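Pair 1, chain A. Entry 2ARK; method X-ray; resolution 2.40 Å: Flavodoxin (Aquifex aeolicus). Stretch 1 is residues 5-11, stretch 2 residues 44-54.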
# COMPACT_ATOMS: atom_id res chain seq x y z
N GLY A 5 -5.46 -3.06 -31.39
CA GLY A 5 -5.00 -3.02 -30.00
C GLY A 5 -4.74 -4.44 -29.53
O GLY A 5 -5.51 -5.34 -29.80
N LYS A 6 -3.62 -4.64 -28.85
CA LYS A 6 -3.19 -5.96 -28.40
C LYS A 6 -3.30 -6.01 -26.87
O LYS A 6 -2.58 -5.28 -26.16
CB LYS A 6 -1.74 -6.22 -28.84
CG LYS A 6 -1.57 -6.59 -30.29
CD LYS A 6 -0.43 -5.80 -30.90
CE LYS A 6 0.88 -6.55 -30.95
NZ LYS A 6 2.00 -5.60 -31.22
N VAL A 7 -4.23 -6.85 -26.38
CA VAL A 7 -4.50 -7.00 -24.95
C VAL A 7 -4.19 -8.42 -24.43
O VAL A 7 -4.62 -9.43 -25.00
CB VAL A 7 -5.96 -6.56 -24.61
CG1 VAL A 7 -6.39 -6.97 -23.21
CG2 VAL A 7 -6.11 -5.06 -24.76
N LEU A 8 -3.41 -8.50 -23.35
CA LEU A 8 -3.09 -9.77 -22.68
C LEU A 8 -3.86 -9.84 -21.39
O LEU A 8 -3.74 -8.96 -20.52
CB LEU A 8 -1.59 -9.85 -22.35
CG LEU A 8 -0.82 -11.17 -22.26
CD1 LEU A 8 0.24 -11.06 -21.18
CD2 LEU A 8 -1.63 -12.51 -22.10
N VAL A 9 -4.68 -10.87 -21.26
CA VAL A 9 -5.29 -11.16 -19.97
C VAL A 9 -4.56 -12.38 -19.44
O VAL A 9 -4.64 -13.45 -20.02
CB VAL A 9 -6.82 -11.39 -20.06
CG1 VAL A 9 -7.43 -11.60 -18.65
CG2 VAL A 9 -7.47 -10.22 -20.76
N ILE A 10 -3.81 -12.20 -18.36
CA ILE A 10 -3.02 -13.30 -17.81
C ILE A 10 -3.48 -13.49 -16.36
O ILE A 10 -3.67 -12.51 -15.66
CB ILE A 10 -1.49 -12.99 -17.96
CG1 ILE A 10 -0.64 -14.16 -17.53
CG2 ILE A 10 -1.04 -11.69 -17.20
CD1 ILE A 10 0.83 -13.70 -17.22
N TYR A 11 -3.73 -14.73 -15.91
CA TYR A 11 -4.31 -14.95 -14.55
C TYR A 11 -3.71 -16.19 -13.89
O TYR A 11 -3.30 -17.14 -14.56
CB TYR A 11 -5.85 -15.05 -14.59
CG TYR A 11 -6.28 -16.27 -15.36
CD1 TYR A 11 -6.57 -17.46 -14.70
CD2 TYR A 11 -6.31 -16.27 -16.75
CE1 TYR A 11 -6.89 -18.62 -15.42
CE2 TYR A 11 -6.65 -17.39 -17.46
CZ TYR A 11 -6.94 -18.56 -16.80
OH TYR A 11 -7.24 -19.68 -17.52
N GLU A 44 0.77 -21.18 -18.66
CA GLU A 44 0.69 -21.18 -20.12
C GLU A 44 1.51 -20.04 -20.72
O GLU A 44 2.02 -20.17 -21.81
CB GLU A 44 -0.78 -20.93 -20.47
CG GLU A 44 -1.45 -21.80 -21.49
CD GLU A 44 -2.87 -21.25 -21.89
OE1 GLU A 44 -3.61 -20.69 -21.01
OE2 GLU A 44 -3.23 -21.42 -23.09
N ALA A 45 1.59 -18.92 -20.01
CA ALA A 45 2.09 -17.64 -20.55
C ALA A 45 3.59 -17.56 -20.81
O ALA A 45 4.38 -18.25 -20.16
CB ALA A 45 1.66 -16.49 -19.64
N THR A 46 3.97 -16.72 -21.76
CA THR A 46 5.37 -16.57 -22.13
C THR A 46 5.80 -15.10 -22.10
O THR A 46 4.97 -14.20 -22.18
CB THR A 46 5.67 -17.13 -23.54
OG1 THR A 46 4.83 -16.45 -24.49
CG2 THR A 46 5.38 -18.62 -23.62
N LYS A 47 7.10 -14.87 -22.01
CA LYS A 47 7.65 -13.53 -22.13
C LYS A 47 7.26 -12.89 -23.48
O LYS A 47 7.17 -11.69 -23.57
CB LYS A 47 9.17 -13.49 -21.84
CG LYS A 47 10.12 -13.96 -22.97
CD LYS A 47 11.59 -13.97 -22.48
CE LYS A 47 12.64 -13.80 -23.60
NZ LYS A 47 12.88 -14.97 -24.52
N GLU A 48 7.00 -13.71 -24.49
CA GLU A 48 6.60 -13.21 -25.82
C GLU A 48 5.17 -12.66 -25.87
O GLU A 48 4.89 -11.73 -26.63
CB GLU A 48 6.78 -14.29 -26.90
CG GLU A 48 8.23 -14.52 -27.35
CD GLU A 48 9.06 -15.36 -26.36
OE1 GLU A 48 8.51 -16.32 -25.78
OE2 GLU A 48 10.26 -15.06 -26.16
N ASP A 49 4.27 -13.24 -25.07
CA ASP A 49 2.91 -12.72 -24.88
C ASP A 49 2.93 -11.31 -24.39
O ASP A 49 2.09 -10.50 -24.79
CB ASP A 49 2.13 -13.56 -23.87
CG ASP A 49 1.77 -14.93 -24.41
OD1 ASP A 49 1.50 -14.98 -25.63
OD2 ASP A 49 1.79 -15.93 -23.63
N VAL A 50 3.89 -11.02 -23.50
CA VAL A 50 3.97 -9.74 -22.82
C VAL A 50 4.54 -8.71 -23.78
O VAL A 50 4.03 -7.59 -23.90
CB VAL A 50 4.77 -9.85 -21.46
CG1 VAL A 50 5.12 -8.48 -20.89
CG2 VAL A 50 3.98 -10.68 -20.44
N LEU A 51 5.58 -9.12 -24.49
CA LEU A 51 6.15 -8.33 -25.58
C LEU A 51 5.13 -7.98 -26.67
O LEU A 51 5.17 -6.90 -27.25
CB LEU A 51 7.31 -9.10 -26.20
CG LEU A 51 8.58 -9.15 -25.36
CD1 LEU A 51 9.50 -10.25 -25.88
CD2 LEU A 51 9.26 -7.77 -25.39
N TRP A 52 4.22 -8.90 -26.94
CA TRP A 52 3.16 -8.69 -27.90
C TRP A 52 2.15 -7.66 -27.38
O TRP A 52 1.68 -6.84 -28.15
CB TRP A 52 2.51 -10.05 -28.19
CG TRP A 52 1.29 -10.01 -29.01
CD1 TRP A 52 1.22 -10.05 -30.38
CD2 TRP A 52 -0.07 -9.94 -28.53
NE1 TRP A 52 -0.10 -10.01 -30.78
CE2 TRP A 52 -0.91 -9.94 -29.67
CE3 TRP A 52 -0.66 -9.90 -27.25
CZ2 TRP A 52 -2.32 -9.89 -29.56
CZ3 TRP A 52 -2.05 -9.85 -27.15
CH2 TRP A 52 -2.86 -9.84 -28.30
N ALA A 53 1.85 -7.68 -26.08
CA ALA A 53 0.76 -6.87 -25.49
C ALA A 53 0.99 -5.36 -25.47
O ALA A 53 2.08 -4.89 -25.13
CB ALA A 53 0.45 -7.36 -24.08
N ASP A 54 -0.04 -4.59 -25.82
CA ASP A 54 -0.02 -3.15 -25.56
C ASP A 54 -0.50 -2.88 -24.15
O ASP A 54 0.02 -2.00 -23.48
CB ASP A 54 -0.92 -2.40 -26.56
CG ASP A 54 -0.39 -2.50 -27.98
OD1 ASP A 54 0.82 -2.29 -28.14
OD2 ASP A 54 -1.17 -2.79 -28.92

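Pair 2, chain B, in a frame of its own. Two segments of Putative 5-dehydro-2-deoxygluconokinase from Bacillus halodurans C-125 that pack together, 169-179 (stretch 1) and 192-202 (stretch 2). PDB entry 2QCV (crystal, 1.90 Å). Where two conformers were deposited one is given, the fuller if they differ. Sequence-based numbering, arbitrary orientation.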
# COMPACT_ATOMS: atom_id res chain seq x y z
N ASP B 169 2.16 38.63 4.90
CA ASP B 169 1.89 39.59 3.85
C ASP B 169 2.61 39.22 2.56
O ASP B 169 3.14 40.07 1.85
CB ASP B 169 2.25 41.00 4.35
CG ASP B 169 1.69 42.08 3.49
OD1 ASP B 169 0.60 41.85 2.92
OD2 ASP B 169 2.33 43.15 3.39
N VAL B 170 2.65 37.92 2.29
CA VAL B 170 3.18 37.35 1.07
C VAL B 170 1.96 37.01 0.20
O VAL B 170 1.06 36.28 0.64
CB VAL B 170 4.02 36.11 1.35
CG1 VAL B 170 4.52 35.50 0.04
CG2 VAL B 170 5.21 36.47 2.26
N LYS B 171 1.91 37.55 -1.01
CA LYS B 171 0.77 37.35 -1.90
C LYS B 171 0.74 35.89 -2.40
O LYS B 171 1.76 35.38 -2.89
CB LYS B 171 0.87 38.29 -3.09
CG LYS B 171 -0.40 38.43 -3.90
CD LYS B 171 -0.43 39.72 -4.78
CE LYS B 171 -0.32 41.09 -4.04
NZ LYS B 171 -1.50 41.47 -3.17
N VAL B 172 -0.42 35.24 -2.30
CA VAL B 172 -0.60 33.81 -2.68
C VAL B 172 -1.19 33.77 -4.06
O VAL B 172 -2.28 34.32 -4.30
CB VAL B 172 -1.47 33.05 -1.66
CG1 VAL B 172 -1.78 31.58 -2.13
CG2 VAL B 172 -0.76 33.04 -0.26
N VAL B 173 -0.41 33.19 -4.97
CA VAL B 173 -0.79 33.02 -6.35
C VAL B 173 -1.04 31.54 -6.62
O VAL B 173 -0.13 30.68 -6.45
CB VAL B 173 0.29 33.57 -7.34
CG1 VAL B 173 -0.20 33.39 -8.80
CG2 VAL B 173 0.71 35.02 -7.04
N PHE B 174 -2.27 31.22 -7.01
CA PHE B 174 -2.67 29.83 -7.21
C PHE B 174 -2.78 29.58 -8.71
O PHE B 174 -3.64 30.15 -9.38
CB PHE B 174 -4.02 29.57 -6.51
CG PHE B 174 -4.50 28.13 -6.54
CD1 PHE B 174 -3.64 27.02 -6.65
CD2 PHE B 174 -5.87 27.89 -6.45
CE1 PHE B 174 -4.17 25.74 -6.64
CE2 PHE B 174 -6.39 26.60 -6.44
CZ PHE B 174 -5.55 25.55 -6.57
N GLU B 175 -1.89 28.71 -9.20
CA GLU B 175 -1.88 28.29 -10.58
C GLU B 175 -2.57 26.94 -10.67
O GLU B 175 -2.10 25.95 -10.11
CB GLU B 175 -0.44 28.24 -11.09
CG GLU B 175 -0.27 28.68 -12.52
CD GLU B 175 -0.87 27.74 -13.50
OE1 GLU B 175 -1.06 26.56 -13.16
OE2 GLU B 175 -1.13 28.17 -14.63
N LEU B 176 -3.67 26.86 -11.43
CA LEU B 176 -4.55 25.74 -11.32
C LEU B 176 -3.96 24.44 -11.89
O LEU B 176 -4.25 23.40 -11.33
CB LEU B 176 -5.95 26.01 -11.91
CG LEU B 176 -6.79 27.12 -11.25
CD1 LEU B 176 -8.25 27.11 -11.79
CD2 LEU B 176 -6.80 26.94 -9.73
N ASP B 177 -3.12 24.49 -12.92
CA ASP B 177 -2.23 23.36 -13.29
C ASP B 177 -2.92 22.02 -13.17
O ASP B 177 -2.57 21.28 -12.28
CB ASP B 177 -1.00 23.31 -12.29
CG ASP B 177 -0.05 22.09 -12.52
OD1 ASP B 177 0.23 21.76 -13.71
OD2 ASP B 177 0.36 21.47 -11.49
N TYR B 178 -3.92 21.71 -14.01
CA TYR B 178 -4.72 20.48 -13.80
C TYR B 178 -4.13 19.26 -14.52
O TYR B 178 -3.98 19.27 -15.73
CB TYR B 178 -6.17 20.69 -14.24
CG TYR B 178 -7.11 19.51 -14.03
CD1 TYR B 178 -7.15 18.84 -12.82
CD2 TYR B 178 -7.95 19.06 -15.05
CE1 TYR B 178 -8.00 17.73 -12.61
CE2 TYR B 178 -8.82 17.99 -14.85
CZ TYR B 178 -8.84 17.32 -13.63
OH TYR B 178 -9.69 16.27 -13.42
N ARG B 179 -3.86 18.21 -13.74
CA ARG B 179 -3.33 16.94 -14.22
C ARG B 179 -4.27 15.86 -13.70
O ARG B 179 -4.11 15.39 -12.59
CB ARG B 179 -1.92 16.75 -13.68
CG ARG B 179 -0.94 17.88 -14.01
CD ARG B 179 -0.61 17.95 -15.48
NE ARG B 179 0.25 16.84 -15.87
N TYR B 192 -10.35 20.50 -3.09
CA TYR B 192 -9.09 21.17 -2.72
C TYR B 192 -8.82 22.43 -3.53
O TYR B 192 -8.38 23.43 -2.98
CB TYR B 192 -7.94 20.19 -2.82
CG TYR B 192 -8.06 19.17 -1.72
CD1 TYR B 192 -7.82 19.53 -0.40
CD2 TYR B 192 -8.47 17.88 -1.98
CE1 TYR B 192 -7.98 18.65 0.63
CE2 TYR B 192 -8.62 16.96 -0.95
CZ TYR B 192 -8.35 17.36 0.36
OH TYR B 192 -8.49 16.49 1.40
N TYR B 193 -9.12 22.39 -4.82
CA TYR B 193 -9.01 23.61 -5.64
C TYR B 193 -9.90 24.73 -5.13
O TYR B 193 -9.47 25.86 -5.09
CB TYR B 193 -9.34 23.34 -7.11
CG TYR B 193 -8.20 22.79 -7.94
CD1 TYR B 193 -7.14 22.07 -7.37
CD2 TYR B 193 -8.18 22.97 -9.31
CE1 TYR B 193 -6.10 21.59 -8.15
CE2 TYR B 193 -7.12 22.52 -10.10
CZ TYR B 193 -6.09 21.84 -9.51
OH TYR B 193 -5.05 21.39 -10.28
N SER B 194 -11.18 24.45 -4.83
CA SER B 194 -12.09 25.50 -4.29
C SER B 194 -11.55 26.09 -2.97
O SER B 194 -11.47 27.30 -2.80
CB SER B 194 -13.51 24.95 -4.14
OG SER B 194 -13.56 23.81 -3.27
N LEU B 195 -11.14 25.22 -2.07
CA LEU B 195 -10.63 25.61 -0.74
C LEU B 195 -9.41 26.52 -0.88
O LEU B 195 -9.37 27.61 -0.29
CB LEU B 195 -10.24 24.33 0.02
CG LEU B 195 -9.16 24.33 1.13
CD1 LEU B 195 -9.60 25.25 2.22
CD2 LEU B 195 -8.88 22.92 1.68
N VAL B 196 -8.47 26.10 -1.72
CA VAL B 196 -7.23 26.85 -1.92
C VAL B 196 -7.51 28.17 -2.67
O VAL B 196 -7.04 29.23 -2.25
CB VAL B 196 -6.15 26.03 -2.56
CG1 VAL B 196 -4.93 26.92 -2.91
CG2 VAL B 196 -5.75 24.87 -1.56
N ALA B 197 -8.33 28.13 -3.72
CA ALA B 197 -8.63 29.38 -4.45
C ALA B 197 -9.28 30.39 -3.51
O ALA B 197 -9.01 31.59 -3.59
CB ALA B 197 -9.54 29.11 -5.69
N GLU B 198 -10.12 29.91 -2.58
CA GLU B 198 -10.83 30.81 -1.69
C GLU B 198 -9.89 31.56 -0.73
O GLU B 198 -10.24 32.63 -0.26
CB GLU B 198 -11.89 30.03 -0.91
CG GLU B 198 -13.12 29.69 -1.78
CD GLU B 198 -14.04 28.67 -1.14
OE1 GLU B 198 -13.82 28.33 0.05
OE2 GLU B 198 -14.99 28.21 -1.82
N GLN B 199 -8.73 30.98 -0.49
CA GLN B 199 -7.69 31.50 0.39
C GLN B 199 -6.68 32.36 -0.34
O GLN B 199 -5.85 33.03 0.29
CB GLN B 199 -6.81 30.36 0.91
CG GLN B 199 -7.43 29.30 1.67
CD GLN B 199 -6.38 28.55 2.44
OE1 GLN B 199 -5.74 29.12 3.32
NE2 GLN B 199 -6.16 27.30 2.09
N SER B 200 -6.70 32.32 -1.67
CA SER B 200 -5.62 32.92 -2.48
C SER B 200 -5.91 34.36 -2.87
O SER B 200 -7.05 34.78 -2.88
CB SER B 200 -5.42 32.09 -3.77
OG SER B 200 -5.01 30.78 -3.44
N ASP B 201 -4.86 35.09 -3.23
CA ASP B 201 -4.95 36.49 -3.65
C ASP B 201 -5.11 36.63 -5.16
O ASP B 201 -5.86 37.48 -5.66
CB ASP B 201 -3.69 37.20 -3.15
CG ASP B 201 -3.59 37.17 -1.68
OD1 ASP B 201 -4.54 37.63 -1.03
OD2 ASP B 201 -2.60 36.66 -1.14
N ILE B 202 -4.42 35.76 -5.88
CA ILE B 202 -4.47 35.71 -7.35
C ILE B 202 -4.66 34.28 -7.76
O ILE B 202 -3.94 33.39 -7.27
CB ILE B 202 -3.15 36.26 -8.00
CG1 ILE B 202 -2.83 37.68 -7.49
CG2 ILE B 202 -3.25 36.19 -9.54
CD1 ILE B 202 -1.47 38.26 -7.97
O HOH W 1 -1.48 37.13 1.24
O HOH W 2 -3.64 18.91 -10.86

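In both pairs a buried strand lies against a helix that runs roughly the other way, the axes 8.2 Å apart at 142° in pair 1 and 8.6 Å apart at 150° in pair 2. Fourteen central residues superpose with an RMSD of 0.8 Å.

The same side chain recurs just after the helix ends. A:Asp54 and B:Asp201 coincide, both with chi1 in m, and each closes a two-bond clasp on the matched strand residue. In pair 1, A:Lys6 N donates to A:Asp54 OD2 (3.1 Å) and A:Asp54 N donates to A:Lys6 O (2.7 Å); in pair 2, B:Val172 N donates to B:Asp201 OD2 (2.8 Å) and B:Asp201 N to B:Val172 O (2.9 Å). Aspartate suits the place because its short carboxylate can accept from a strand amide while its own backbone NH serves the carbonyl of the same residue. In pair 2 a water also donates to both B:Val170 O and B:Asp201 OD2, each at 2.7 Å.

The clasped strand residues differ. The long chain of A:Lys6 lies over one face of A:Trp52, with CB 3.7 Å from the centroid of the six-membered ring and the ammonium NZ 5.0 Å from that of the five-membered ring, a cation-pi contact. The position matching A:Trp52 is B:Gln199, which makes no close contact with the strand; compact B:Val172 instead brings CG1 within 3.6 Å of B:Ser200 OG.

At the centre, A:Leu8 matches B:Phe174, their CA atoms 0.2 Å apart after superposition, and both point toward the helix. A:Leu8 meets small or branched neighbours: its CB is 3.7 Å from A:Ala53 CB, and its CD1 3.8 Å from A:Val50 CG2. The flat ring of B:Phe174 reaches farther along the helix. B:Val196 CG1 sits over its face, 3.6 Å from the ring centroid, while its edge is directed at the face of B:Tyr193. B:Ala197, matching A:Val50, has its CB 3.9 Å from B:Phe174 CD2.

B:Val196 matches A:Asp49, yet both point toward the strand. The aspartate can be accommodated because its carboxylate is occupied: OD2 accepts from A:Thr46 N (3.0 Å), and OD1 is bonded elsewhere in the structure. B:Ser200, matching A:Ala53, likewise satisfies its hydroxyl, donating from OG to B:Val196 O (2.8 Å).

Farther along the strand, A:Ile10 extends CD1 to A:Ala45 CB (3.8 Å). Its counterpart, B:Leu176, packs CB 4.1 Å from B:Tyr193 CE2, and B:Tyr193 OH lies only 2.4 Å from B:Leu176 O.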